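Local coordinates for acyl-coenzyme A oxidase 3 (Yarrowia lipolytica, PDB 5YS9), which oxidises acyl-CoA thioesters, with specificity for short chains, to trans-2-enoyl-CoA using FAD and oxygen, which becomes hydrogen peroxide, in peroxisomal beta-oxidation, at the interface of chains A and B. Residues are numbered along the deposited sequence; one frame, centred on the assembly and turned at random. Chains: chain A/B, Acyl-coenzyme A oxidase 3.

The interface of chains A and B. Residues chain A 672-674, 676-677, 681; chain B 205-207, 234, 239.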
loop_
_atom_site.group_PDB
_atom_site.type_symbol
_atom_site.label_atom_id
_atom_site.label_comp_id
_atom_site.label_asym_id
_atom_site.label_seq_id
_atom_site.Cartn_x
_atom_site.Cartn_y
_atom_site.Cartn_z
ATOM N N PRO A 672 18.536 -24.595 -17.610
ATOM C CA PRO A 672 18.393 -24.631 -16.155
ATOM C C PRO A 672 19.462 -23.809 -15.404
ATOM O O PRO A 672 19.411 -23.703 -14.175
ATOM C CB PRO A 672 18.581 -26.093 -15.840
ATOM C CG PRO A 672 19.529 -26.583 -16.904
ATOM C CD PRO A 672 19.165 -25.836 -18.142
ATOM N N ARG A 673 20.452 -23.267 -16.079
ATOM C CA ARG A 673 21.417 -22.506 -15.316
ATOM C C ARG A 673 21.368 -21.031 -15.629
ATOM O O ARG A 673 20.999 -20.630 -16.711
ATOM C CB ARG A 673 22.822 -23.117 -15.319
ATOM C CG ARG A 673 23.493 -23.257 -16.650
ATOM C CD ARG A 673 24.181 -24.598 -16.780
ATOM N NE ARG A 673 23.718 -25.249 -17.988
ATOM C CZ ARG A 673 23.370 -26.515 -18.079
ATOM N NH1 ARG A 673 23.462 -27.314 -17.043
ATOM N NH2 ARG A 673 22.939 -26.976 -19.226
ATOM N N PRO A 674 21.653 -20.229 -14.622
ATOM C CA PRO A 674 21.502 -18.793 -14.754
ATOM C C PRO A 674 22.550 -18.202 -15.657
ATOM O O PRO A 674 23.614 -18.776 -15.746
ATOM C CB PRO A 674 21.717 -18.268 -13.307
ATOM C CG PRO A 674 22.439 -19.323 -12.598
ATOM C CD PRO A 674 22.131 -20.624 -13.284
ATOM N N TYR A 676 24.648 -16.106 -14.995
ATOM C CA TYR A 676 25.811 -15.857 -14.178
ATOM C C TYR A 676 26.381 -17.142 -13.566
ATOM O O TYR A 676 27.030 -17.109 -12.546
ATOM C CB TYR A 676 25.505 -14.797 -13.118
ATOM C CG TYR A 676 24.256 -15.082 -12.354
ATOM C CD1 TYR A 676 24.297 -15.850 -11.222
ATOM C CD2 TYR A 676 23.033 -14.608 -12.784
ATOM C CE1 TYR A 676 23.158 -16.136 -10.525
ATOM C CE2 TYR A 676 21.887 -14.884 -12.094
ATOM C CZ TYR A 676 21.960 -15.651 -10.964
ATOM O OH TYR A 676 20.843 -15.952 -10.273
ATOM N N TYR A 677 26.062 -18.281 -14.148
ATOM C CA TYR A 677 26.484 -19.526 -13.545
ATOM C C TYR A 677 27.987 -19.725 -13.514
ATOM O O TYR A 677 28.545 -20.073 -12.493
ATOM C CB TYR A 677 25.816 -20.699 -14.258
ATOM C CG TYR A 677 26.236 -22.043 -13.744
ATOM C CD1 TYR A 677 25.816 -22.493 -12.515
ATOM C CD2 TYR A 677 27.057 -22.861 -14.482
ATOM C CE1 TYR A 677 26.202 -23.716 -12.039
ATOM C CE2 TYR A 677 27.447 -24.089 -14.008
ATOM C CZ TYR A 677 27.012 -24.510 -12.787
ATOM O OH TYR A 677 27.395 -25.729 -12.315
ATOM N N LEU A 681 27.884 -18.014 -9.598
ATOM C CA LEU A 681 27.381 -19.157 -8.846
ATOM C C LEU A 681 28.269 -20.400 -8.788
ATOM O O LEU A 681 28.455 -20.970 -7.741
ATOM C CB LEU A 681 25.999 -19.539 -9.351
ATOM C CG LEU A 681 25.385 -20.681 -8.567
ATOM C CD1 LEU A 681 25.171 -20.295 -7.124
ATOM C CD2 LEU A 681 24.092 -21.129 -9.192
ATOM N N ALA B 205 14.690 -21.977 -9.224
ATOM C CA ALA B 205 14.794 -21.694 -10.641
ATOM C C ALA B 205 16.209 -21.806 -11.159
ATOM O O ALA B 205 16.442 -22.370 -12.207
ATOM C CB ALA B 205 14.239 -20.323 -10.946
ATOM N N HIS B 206 17.152 -21.249 -10.423
ATOM C CA HIS B 206 18.520 -21.210 -10.881
ATOM C C HIS B 206 19.560 -21.739 -9.926
ATOM O O HIS B 206 20.618 -22.120 -10.344
ATOM C CB HIS B 206 18.870 -19.783 -11.260
ATOM C CG HIS B 206 18.199 -19.318 -12.503
ATOM N ND1 HIS B 206 17.976 -20.146 -13.574
ATOM C CD2 HIS B 206 17.710 -18.113 -12.853
ATOM C CE1 HIS B 206 17.376 -19.471 -14.530
ATOM N NE2 HIS B 206 17.200 -18.236 -14.116
ATOM N N SER B 207 19.273 -21.701 -8.638
ATOM C CA SER B 207 20.295 -21.933 -7.639
ATOM C C SER B 207 20.422 -23.318 -7.021
ATOM O O SER B 207 21.518 -23.776 -6.778
ATOM C CB SER B 207 20.176 -20.885 -6.541
ATOM O OG SER B 207 19.470 -19.769 -7.014
ATOM N N ARG B 234 19.059 -31.184 -9.343
ATOM C CA ARG B 234 20.084 -31.005 -10.330
ATOM C C ARG B 234 21.256 -31.886 -10.076
ATOM O O ARG B 234 21.578 -32.150 -8.952
ATOM C CB ARG B 234 20.619 -29.589 -10.336
ATOM C CG ARG B 234 19.634 -28.543 -10.781
ATOM C CD ARG B 234 20.301 -27.165 -10.734
ATOM N NE ARG B 234 19.624 -26.221 -11.613
ATOM C CZ ARG B 234 18.582 -25.473 -11.256
ATOM N NH1 ARG B 234 18.052 -25.547 -10.026
ATOM N NH2 ARG B 234 18.040 -24.662 -12.165
ATOM N N HIS B 239 24.892 -28.644 -13.132
ATOM C CA HIS B 239 23.679 -27.889 -12.817
ATOM C C HIS B 239 22.444 -28.219 -13.659
ATOM O O HIS B 239 21.460 -27.475 -13.606
ATOM C CB HIS B 239 23.941 -26.406 -12.874
ATOM C CG HIS B 239 23.464 -25.691 -11.665
ATOM N ND1 HIS B 239 22.506 -24.698 -11.703
ATOM C CD2 HIS B 239 23.815 -25.833 -10.369
ATOM C CE1 HIS B 239 22.298 -24.249 -10.473
ATOM N NE2 HIS B 239 23.083 -24.917 -9.648
#
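In this acyl-CoA oxidase two-fold dimer, the C-terminal segment of one subunit, a proline-rich loop running into helix 677-685, lies on loops of the acyl-CoA dehydrogenase-type middle domain of the other, where A:Pro672 and A:Pro674 meet B:Arg234 and B:His206. The dimer is that of the deposited assembly and may not be the form found in the cell. A hydrogen bond runs from the guanidinium NH2 of B:Arg234 to the backbone O of A:Pro672, at 2.6 Å. NH2 lies in the carbonyl plane, on a lone pair, and the oxygen is tilted from the guanidinium plane. The same NH2 gives a second bond to the backbone O of B:Ala205 at 2.8 Å, this time from above the carbonyl plane. One nitrogen therefore joins a carbonyl of each chain. The side chain gets there by running out nearly straight (chi2 180°, chi3 158°), and its CD sits over the centre of one face of the B:His239 imidazole. An alanine in place of B:Arg234 would probably leave the carbonyls of A:Pro672 and B:Ala205 without this shared donor and the B:His239 ring without its backing on that face.

Against the opposite face of B:His239 lies the A:Tyr677 ring, tilted about 36° to it and displaced, with CE1 over the rim of the imidazole. CE1 of the tyrosine is 3.4 Å from CG of B:His239. The phenol OH lies alongside CB of B:His239 at 3.6 Å. A:Leu681, one helical turn on, brings its CD2 methyl to 3.8 Å from CE1 of B:His239. That methyl also sits in plane at the edge of the A:Tyr677 ring. The B:His206 imidazole lies over A:Pro674, whose CA is above the ring centre. CB of A:Pro674 touches CG of B:His206 at 3.8 Å. The A:Pro672 carbonyl O is in plane at the edge of the same imidazole, but at 3.9 Å from its ND1 this is no hydrogen bond.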